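PDB 3F7W: putative fructosamine-3-kinase from Thermobifida fusca YX, which is probably a kinase of the fructosamine kinase family, whose members phosphorylate the sugar part of ketosamines such as those on glycated proteins. Local coordinates for residues R15-A21 with Y32-D38; R149-L154 with L260-V265; P97-E103 with P232-V237. The contacts are given in a common frame with arbitrary orientation. Numbering follows the deposited sequence.

The three contacts illustrate how a protein-kinase-like fold divides its packing between lobes. Contact 1 pairs the first two strands of the five-stranded N-terminal sheet, contact 2 is a buried contact between two helices of the C-terminal lobe, and contact 3 ties the start of helix 99-114 to the start of helix 234-244. None touches another: centres of contacts 1 and 2 lie about 39 Å apart, on opposite sides of the chain's centre, and that of contact 3 lies about 32 Å from the first and about 29 Å from the second. Helices 234-244 and 251-270 are consecutive, linking contacts 3 and 2. An unidentified ligand sits about 7 Å from the side chain of Arg33 in contact 1.

Contact 1: R15-A21 with Y32-D38; sequences REVAAVA and YRVELAD. With EDO (1,2-ethanediol), chain E.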
# COMPACT_ATOMS: atom_id res chain seq x y z
N ARG A 15 -21.50 -3.70 18.57
CA ARG A 15 -22.19 -2.42 18.65
C ARG A 15 -23.44 -2.42 17.77
O ARG A 15 -23.46 -3.04 16.71
CB ARG A 15 -21.25 -1.31 18.17
CG ARG A 15 -19.96 -1.16 18.99
CD ARG A 15 -20.17 -0.42 20.27
NE ARG A 15 -20.51 0.98 20.01
CZ ARG A 15 -19.64 1.97 19.83
NH1 ARG A 15 -18.33 1.75 19.88
NH2 ARG A 15 -20.07 3.21 19.58
N GLU A 16 -24.47 -1.71 18.21
CA GLU A 16 -25.73 -1.59 17.46
C GLU A 16 -25.55 -0.71 16.22
O GLU A 16 -24.94 0.35 16.31
CB GLU A 16 -26.82 -1.02 18.37
CG GLU A 16 -28.20 -1.14 17.78
CD GLU A 16 -29.30 -0.45 18.61
OE1 GLU A 16 -29.03 0.03 19.73
OE2 GLU A 16 -30.44 -0.39 18.10
N VAL A 17 -26.05 -1.17 15.06
CA VAL A 17 -25.98 -0.41 13.79
C VAL A 17 -27.28 0.38 13.53
O VAL A 17 -28.37 -0.19 13.56
CB VAL A 17 -25.65 -1.35 12.60
CG1 VAL A 17 -25.77 -0.62 11.26
CG2 VAL A 17 -24.22 -1.94 12.78
N ALA A 18 -27.16 1.68 13.32
CA ALA A 18 -28.32 2.56 13.06
C ALA A 18 -28.57 2.78 11.56
O ALA A 18 -29.70 3.03 11.16
CB ALA A 18 -28.14 3.90 13.76
N ALA A 19 -27.53 2.68 10.72
CA ALA A 19 -27.68 2.96 9.29
C ALA A 19 -26.56 2.34 8.48
O ALA A 19 -25.44 2.15 8.98
CB ALA A 19 -27.74 4.48 9.05
N VAL A 20 -26.88 2.02 7.22
CA VAL A 20 -25.91 1.55 6.23
C VAL A 20 -26.13 2.28 4.90
O VAL A 20 -27.26 2.33 4.42
CB VAL A 20 -26.04 0.04 5.95
CG1 VAL A 20 -25.00 -0.40 4.93
CG2 VAL A 20 -25.94 -0.80 7.23
N ALA A 21 -25.08 2.84 4.32
CA ALA A 21 -25.16 3.52 3.02
C ALA A 21 -24.12 2.92 2.07
O ALA A 21 -23.00 2.68 2.49
CB ALA A 21 -24.91 5.03 3.19
N TYR A 32 -19.08 0.51 2.12
CA TYR A 32 -20.21 1.07 2.83
C TYR A 32 -19.75 2.05 3.90
O TYR A 32 -18.68 1.88 4.47
CB TYR A 32 -21.03 -0.02 3.54
CG TYR A 32 -21.51 -1.11 2.64
CD1 TYR A 32 -20.74 -2.24 2.42
CD2 TYR A 32 -22.75 -1.01 2.00
CE1 TYR A 32 -21.18 -3.25 1.55
CE2 TYR A 32 -23.20 -2.02 1.14
CZ TYR A 32 -22.41 -3.13 0.92
OH TYR A 32 -22.86 -4.11 0.08
N ARG A 33 -20.58 3.05 4.14
CA ARG A 33 -20.55 3.84 5.38
C ARG A 33 -21.63 3.29 6.31
O ARG A 33 -22.81 3.26 5.97
CB ARG A 33 -20.82 5.31 5.11
CG ARG A 33 -20.66 6.21 6.33
CD ARG A 33 -21.11 7.62 5.98
NE ARG A 33 -20.88 8.61 7.04
CZ ARG A 33 -21.62 8.75 8.13
NH1 ARG A 33 -22.64 7.94 8.39
NH2 ARG A 33 -21.33 9.72 8.99
N VAL A 34 -21.20 2.82 7.48
CA VAL A 34 -22.11 2.21 8.47
C VAL A 34 -22.08 3.06 9.73
O VAL A 34 -20.99 3.34 10.26
CB VAL A 34 -21.69 0.75 8.81
CG1 VAL A 34 -22.59 0.19 9.91
CG2 VAL A 34 -21.77 -0.12 7.55
N GLU A 35 -23.25 3.45 10.21
CA GLU A 35 -23.35 4.31 11.38
C GLU A 35 -23.90 3.53 12.55
O GLU A 35 -24.94 2.86 12.45
CB GLU A 35 -24.22 5.52 11.07
CG GLU A 35 -24.13 6.62 12.13
CD GLU A 35 -24.90 7.88 11.75
OE1 GLU A 35 -24.61 8.45 10.68
OE2 GLU A 35 -25.79 8.30 12.53
N LEU A 36 -23.20 3.61 13.67
CA LEU A 36 -23.61 2.95 14.90
C LEU A 36 -24.66 3.78 15.61
O LEU A 36 -24.87 4.94 15.25
CB LEU A 36 -22.41 2.75 15.83
CG LEU A 36 -21.23 1.97 15.23
CD1 LEU A 36 -20.16 1.74 16.32
CD2 LEU A 36 -21.69 0.63 14.65
N ALA A 37 -25.26 3.20 16.64
CA ALA A 37 -26.36 3.85 17.38
C ALA A 37 -25.98 5.20 17.97
O ALA A 37 -26.83 6.07 18.06
CB ALA A 37 -26.91 2.93 18.46
N ASP A 38 -24.73 5.37 18.39
CA ASP A 38 -24.27 6.64 18.96
C ASP A 38 -23.77 7.65 17.93
O ASP A 38 -23.19 8.66 18.31
CB ASP A 38 -23.20 6.41 20.04
CG ASP A 38 -21.81 6.08 19.46
OD1 ASP A 38 -21.67 5.78 18.25
OD2 ASP A 38 -20.85 6.13 20.27
C1 EDO E . -16.09 5.06 18.82
O1 EDO E . -17.42 4.58 18.87
C2 EDO E . -15.17 4.35 19.82
O2 EDO E . -15.90 3.75 20.88
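Tyr32 enters the ladder beside Ala21: its CA makes a CA-H...O contact of 3.2 Å with Ala21 O, which lies at the edge of its ring, while CD2 lies 3.7 Å from Val20 CG1. Arg33 forms a hydrogen-bonded antiparallel pair with Ala21, Arg33 N reaching Ala21 O at 3.0 Å and Ala21 N reaching Arg33 O at 2.8 Å. Its extended side chain runs away from the partner strand, and NH1 makes a salt bridge with Glu35 OE1 at 3.1 Å; Trp91 supplies a cation-pi partner. Val34 and Val20 form a non-hydrogen-bonded pair, with their side chains on the same face. Val34 CG1 also meets Val17 CG1 at 3.5 Å, and helix 3-13 packs on Val17. These strands, 17-26 and 29-36, are the hairpin that opens the N-terminal sheet of a protein-kinase-like fold; the turn joining them probably corresponds to the nucleotide-binding loop of protein kinases. At Glu35 the regular pairing breaks into a classic beta bulge: Glu35 O accepts from both Ala18 N (2.7 Å) and Ala19 N (3.1 Å), Ala18 having a helix-like psi of -27°, while Glu35 N donates to Ala19 O at 2.8 Å. Leu36 is paired with Val17, and its CD1 lies over one face of the Arg15 guanidinium, 3.6 Å from CZ. Ala37 N donates to Glu16 O at 2.9 Å. Asp38 uses OD2 for a salt bridge of 3.1 Å to Arg15 NH2 and OD1 for a hydrogen bond to Thr40. Ethanediol, probably from the crystallisation liquor, accepts from Arg15 NH1 and NH2, both 3.1 Å from its O1.

Contact 2: R149-L154 with L260-V265; sequences RILPYL and LHPLLV
Arg149 lays its CD methylene over the face of the His261 imidazole, 3.8 Å from the ring centroid and 15° off the normal, a buried CH-pi contact between two helices of the C-terminal, helical lobe of a protein-kinase-like fold. Segments 149-154 and 260-265 run nearly parallel, their axes 8.9 Å apart at closest approach and at 19° to one another. Ile150 sits nearest His261 (CA to CA 5.4 Å) and, one turn later, Tyr153 nearest Leu264 (CA to CA 5.7 Å). Both helices are proline-kinked, with Arg149 and Ile150 at phi -116° and -111° before the first kink. In the first, Pro152 has no amide hydrogen and Tyr153 N makes only a weak 3.2 Å bond to Ile150 O; in the second, Pro262 follows His261, whose N takes Tyr145 OH as its partner. Ile150 (m, m) sends CD1 to 3.8 Å from Leu260 CB, and its CG2 lies 3.7 Å from Leu264 CD1. Leu264 (chi1 -73°, chi2 163°) is the most heavily covered residue: its CB meets Tyr153 CB at 3.7 Å and its CD2 meets Leu154 CD1 at 3.9 Å. Tyr153, chi1 m, receives Val265 CG2 over its ring face, 3.9 Å from the centroid, and carries its OH to Pro132 O in strand 131-133; Arg149 NH1 and NH2 are hydrogen-bonded to Asp134 O and Asn135 OD1. Helix 165-176 covers Ile150 and Leu154. Tyr153 N does not bond to Arg149 O, so that carbonyl lacks its helical donor, and His261 (chi1 t, chi2 67°) takes the place: its ND1 donates to Arg149 O at 2.7 Å.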
# COMPACT_ATOMS: atom_id res chain seq x y z
N ARG A 149 9.12 -9.12 -5.31
CA ARG A 149 8.44 -7.89 -5.72
C ARG A 149 8.49 -7.59 -7.23
O ARG A 149 7.64 -6.85 -7.74
CB ARG A 149 8.92 -6.69 -4.90
CG ARG A 149 8.55 -6.77 -3.37
CD ARG A 149 7.05 -6.63 -3.16
NE ARG A 149 6.62 -6.80 -1.79
CZ ARG A 149 6.37 -7.98 -1.21
NH1 ARG A 149 6.55 -9.12 -1.87
NH2 ARG A 149 5.95 -8.02 0.04
N ILE A 150 9.47 -8.17 -7.94
CA ILE A 150 9.64 -7.91 -9.37
C ILE A 150 9.31 -9.13 -10.22
O ILE A 150 8.42 -9.07 -11.06
CB ILE A 150 11.08 -7.40 -9.71
CG1 ILE A 150 11.37 -6.08 -8.97
CG2 ILE A 150 11.23 -7.19 -11.26
CD1 ILE A 150 10.41 -4.94 -9.31
N LEU A 151 10.05 -10.22 -10.01
CA LEU A 151 9.98 -11.35 -10.95
C LEU A 151 8.56 -11.93 -11.11
O LEU A 151 8.12 -12.20 -12.23
CB LEU A 151 10.99 -12.44 -10.59
CG LEU A 151 12.45 -12.14 -10.96
CD1 LEU A 151 13.47 -13.18 -10.40
CD2 LEU A 151 12.59 -12.04 -12.47
N PRO A 152 7.84 -12.14 -10.00
CA PRO A 152 6.51 -12.73 -10.16
C PRO A 152 5.57 -11.93 -11.09
O PRO A 152 4.87 -12.53 -11.92
CB PRO A 152 5.99 -12.85 -8.71
CG PRO A 152 7.20 -12.87 -7.88
CD PRO A 152 8.19 -11.96 -8.58
N TYR A 153 5.59 -10.60 -11.00
CA TYR A 153 4.70 -9.74 -11.80
C TYR A 153 5.25 -9.58 -13.22
O TYR A 153 4.49 -9.46 -14.17
CB TYR A 153 4.53 -8.36 -11.12
CG TYR A 153 4.09 -8.58 -9.69
CD1 TYR A 153 2.81 -9.06 -9.41
CD2 TYR A 153 4.98 -8.43 -8.63
CE1 TYR A 153 2.41 -9.33 -8.11
CE2 TYR A 153 4.58 -8.70 -7.30
CZ TYR A 153 3.29 -9.16 -7.07
OH TYR A 153 2.86 -9.48 -5.81
N LEU A 154 6.57 -9.56 -13.36
CA LEU A 154 7.20 -9.56 -14.68
C LEU A 154 6.80 -10.80 -15.50
O LEU A 154 6.39 -10.69 -16.67
CB LEU A 154 8.72 -9.47 -14.55
CG LEU A 154 9.55 -9.38 -15.84
CD1 LEU A 154 9.24 -8.04 -16.54
CD2 LEU A 154 11.05 -9.49 -15.51
N LEU A 260 9.47 0.26 -9.88
CA LEU A 260 9.33 -0.88 -10.78
C LEU A 260 8.28 -1.88 -10.30
O LEU A 260 7.48 -2.36 -11.10
CB LEU A 260 10.68 -1.56 -11.02
CG LEU A 260 11.71 -0.69 -11.77
CD1 LEU A 260 13.05 -1.44 -11.90
CD2 LEU A 260 11.21 -0.23 -13.15
N HIS A 261 8.25 -2.15 -9.00
CA HIS A 261 7.27 -3.09 -8.45
C HIS A 261 5.84 -2.61 -8.73
O HIS A 261 5.07 -3.33 -9.36
CB HIS A 261 7.49 -3.32 -6.94
CG HIS A 261 6.31 -3.93 -6.25
ND1 HIS A 261 5.89 -5.22 -6.52
CD2 HIS A 261 5.45 -3.42 -5.33
CE1 HIS A 261 4.81 -5.48 -5.79
NE2 HIS A 261 4.53 -4.40 -5.07
N PRO A 262 5.46 -1.39 -8.27
CA PRO A 262 4.08 -0.95 -8.54
C PRO A 262 3.76 -0.89 -10.00
O PRO A 262 2.63 -1.20 -10.38
CB PRO A 262 4.01 0.46 -7.92
CG PRO A 262 5.40 0.87 -7.70
CD PRO A 262 6.17 -0.40 -7.45
N LEU A 263 4.73 -0.49 -10.84
CA LEU A 263 4.44 -0.41 -12.27
C LEU A 263 4.15 -1.78 -12.92
O LEU A 263 3.26 -1.90 -13.79
CB LEU A 263 5.55 0.34 -13.04
CG LEU A 263 5.48 1.87 -12.80
CD1 LEU A 263 6.78 2.53 -13.30
CD2 LEU A 263 4.19 2.52 -13.45
N LEU A 264 4.89 -2.80 -12.51
CA LEU A 264 4.62 -4.16 -12.95
C LEU A 264 3.26 -4.69 -12.47
O LEU A 264 2.55 -5.37 -13.23
CB LEU A 264 5.74 -5.11 -12.51
CG LEU A 264 7.04 -4.93 -13.30
CD1 LEU A 264 8.19 -5.58 -12.53
CD2 LEU A 264 6.93 -5.53 -14.74
N VAL A 265 2.89 -4.36 -11.24
CA VAL A 265 1.56 -4.70 -10.75
C VAL A 265 0.49 -4.02 -11.61
O VAL A 265 -0.50 -4.65 -11.96
CB VAL A 265 1.41 -4.35 -9.26
CG1 VAL A 265 -0.07 -4.54 -8.79
CG2 VAL A 265 2.34 -5.23 -8.44

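Contact 3: P97-E103 with P232-V237; sequences PTPEAAE and PYLDRV
Pro97 begins the first segment in an extended backbone conformation (phi -65°, psi 144°) and sets its CB 3.6 Å from Pro232 CB, the two CA atoms being 6.5 Å apart. Its O lies at the edge of the Tyr233 ring, 3.7 Å from CE2. Thr98, still extended, is the N-cap of helix 99-114: with chi1 p its OG1 accepts from Ala101 N at 3.3 Å, while Thr98 O takes Ala102 N at 3.0 Å. Pro99, first residue of the helix, meets two side chains of the other segment. Its CD stands over the Tyr233 ring, 4.1 Å from the centroid and 26° off the normal, a CH-pi contact, and its CB lies over one face of the Arg236 guanidinium, 3.4 Å from NE. Tyr233 (chi1 m) occupies the N-cap position of helix 234-244 in a left-handed backbone conformation (phi 56°, psi 34°), and Arg236 extends as m, t, t. Two helix starts thus meet in the C-terminal lobe of a protein-kinase-like fold, near the 200-203 strand; its Trp202 packs on Pro97, Ala101, Ala102 and Pro232. Ala102 marks the close approach, its CA 5.0 Å from that of Val237, a spacing that its small side chain permits. Its CB touches Tyr233 CB at 3.5 Å and Val237 CG2 at 3.7 Å, and its O receives a CA-H...O contact from Val237 CA at 3.6 Å. At Glu103, OE2 comes to 4.3 Å from Arg236 NE, near the edge of the guanidinium but too long for a salt bridge.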
# COMPACT_ATOMS: atom_id res chain seq x y z
N PRO A 97 -6.42 19.10 0.78
CA PRO A 97 -5.02 19.12 1.18
C PRO A 97 -4.57 20.52 1.52
O PRO A 97 -5.02 21.48 0.90
CB PRO A 97 -4.26 18.62 -0.06
CG PRO A 97 -5.28 18.12 -1.02
CD PRO A 97 -6.61 18.69 -0.63
N THR A 98 -3.71 20.64 2.52
CA THR A 98 -3.11 21.90 2.93
C THR A 98 -1.63 21.69 3.19
O THR A 98 -1.22 20.58 3.56
CB THR A 98 -3.77 22.47 4.20
OG1 THR A 98 -3.68 21.50 5.26
CG2 THR A 98 -5.25 22.83 3.96
N PRO A 99 -0.81 22.74 3.04
CA PRO A 99 0.62 22.60 3.34
C PRO A 99 0.89 22.26 4.82
O PRO A 99 1.81 21.52 5.11
CB PRO A 99 1.20 23.97 2.94
CG PRO A 99 0.04 24.91 2.90
CD PRO A 99 -1.17 24.10 2.58
N GLU A 100 0.05 22.74 5.74
CA GLU A 100 0.18 22.42 7.16
C GLU A 100 -0.02 20.93 7.44
O GLU A 100 0.72 20.31 8.21
CB GLU A 100 -0.85 23.21 7.96
CG GLU A 100 -0.67 24.75 7.93
CD GLU A 100 -1.11 25.47 6.64
OE1 GLU A 100 -2.00 25.01 5.87
OE2 GLU A 100 -0.55 26.56 6.41
N ALA A 101 -1.04 20.36 6.81
CA ALA A 101 -1.33 18.93 6.93
C ALA A 101 -0.20 18.12 6.29
O ALA A 101 0.14 17.05 6.77
CB ALA A 101 -2.67 18.62 6.25
N ALA A 102 0.35 18.64 5.20
CA ALA A 102 1.42 17.95 4.48
C ALA A 102 2.66 17.79 5.35
O ALA A 102 3.26 16.70 5.39
CB ALA A 102 1.77 18.66 3.17
N GLU A 103 3.06 18.87 6.01
CA GLU A 103 4.20 18.79 6.93
C GLU A 103 3.94 17.78 8.05
O GLU A 103 4.80 16.95 8.40
CB GLU A 103 4.49 20.15 7.53
CG GLU A 103 4.86 21.20 6.51
CD GLU A 103 5.03 22.57 7.15
OE1 GLU A 103 5.38 22.61 8.36
OE2 GLU A 103 4.82 23.59 6.45
N PRO A 232 -0.57 15.94 -3.63
CA PRO A 232 -0.57 17.35 -3.24
C PRO A 232 0.53 17.61 -2.24
O PRO A 232 0.72 16.81 -1.32
CB PRO A 232 -1.95 17.53 -2.62
CG PRO A 232 -2.81 16.46 -3.32
CD PRO A 232 -1.87 15.29 -3.41
N TYR A 233 1.27 18.72 -2.43
CA TYR A 233 2.31 19.13 -1.49
C TYR A 233 3.38 18.05 -1.24
O TYR A 233 3.91 17.94 -0.14
CB TYR A 233 1.68 19.61 -0.15
CG TYR A 233 0.71 20.74 -0.35
CD1 TYR A 233 1.16 22.01 -0.78
CD2 TYR A 233 -0.66 20.55 -0.21
CE1 TYR A 233 0.27 23.03 -1.00
CE2 TYR A 233 -1.56 21.56 -0.44
CZ TYR A 233 -1.10 22.80 -0.84
OH TYR A 233 -1.99 23.82 -1.06
N LEU A 234 3.68 17.26 -2.27
CA LEU A 234 4.68 16.19 -2.17
C LEU A 234 5.98 16.66 -1.55
O LEU A 234 6.47 16.01 -0.64
CB LEU A 234 4.98 15.57 -3.53
CG LEU A 234 6.00 14.43 -3.51
CD1 LEU A 234 5.55 13.24 -2.62
CD2 LEU A 234 6.25 13.96 -4.94
N ASP A 235 6.55 17.77 -2.03
CA ASP A 235 7.83 18.22 -1.51
C ASP A 235 7.77 18.60 -0.03
O ASP A 235 8.72 18.34 0.71
CB ASP A 235 8.38 19.39 -2.33
CG ASP A 235 8.87 18.96 -3.69
OD1 ASP A 235 9.24 17.79 -3.83
OD2 ASP A 235 8.89 19.81 -4.61
N ARG A 236 6.66 19.20 0.41
CA ARG A 236 6.50 19.49 1.84
C ARG A 236 6.43 18.22 2.69
O ARG A 236 6.97 18.19 3.79
CB ARG A 236 5.27 20.31 2.12
CG ARG A 236 5.44 21.78 1.80
CD ARG A 236 4.25 22.58 2.31
NE ARG A 236 4.47 24.03 2.21
CZ ARG A 236 4.36 24.74 1.09
NH1 ARG A 236 4.07 24.16 -0.07
NH2 ARG A 236 4.55 26.06 1.13
N VAL A 237 5.76 17.19 2.18
CA VAL A 237 5.69 15.91 2.89
C VAL A 237 7.09 15.34 2.99
O VAL A 237 7.50 14.96 4.06
CB VAL A 237 4.75 14.89 2.20
CG1 VAL A 237 4.84 13.47 2.90
CG2 VAL A 237 3.28 15.44 2.16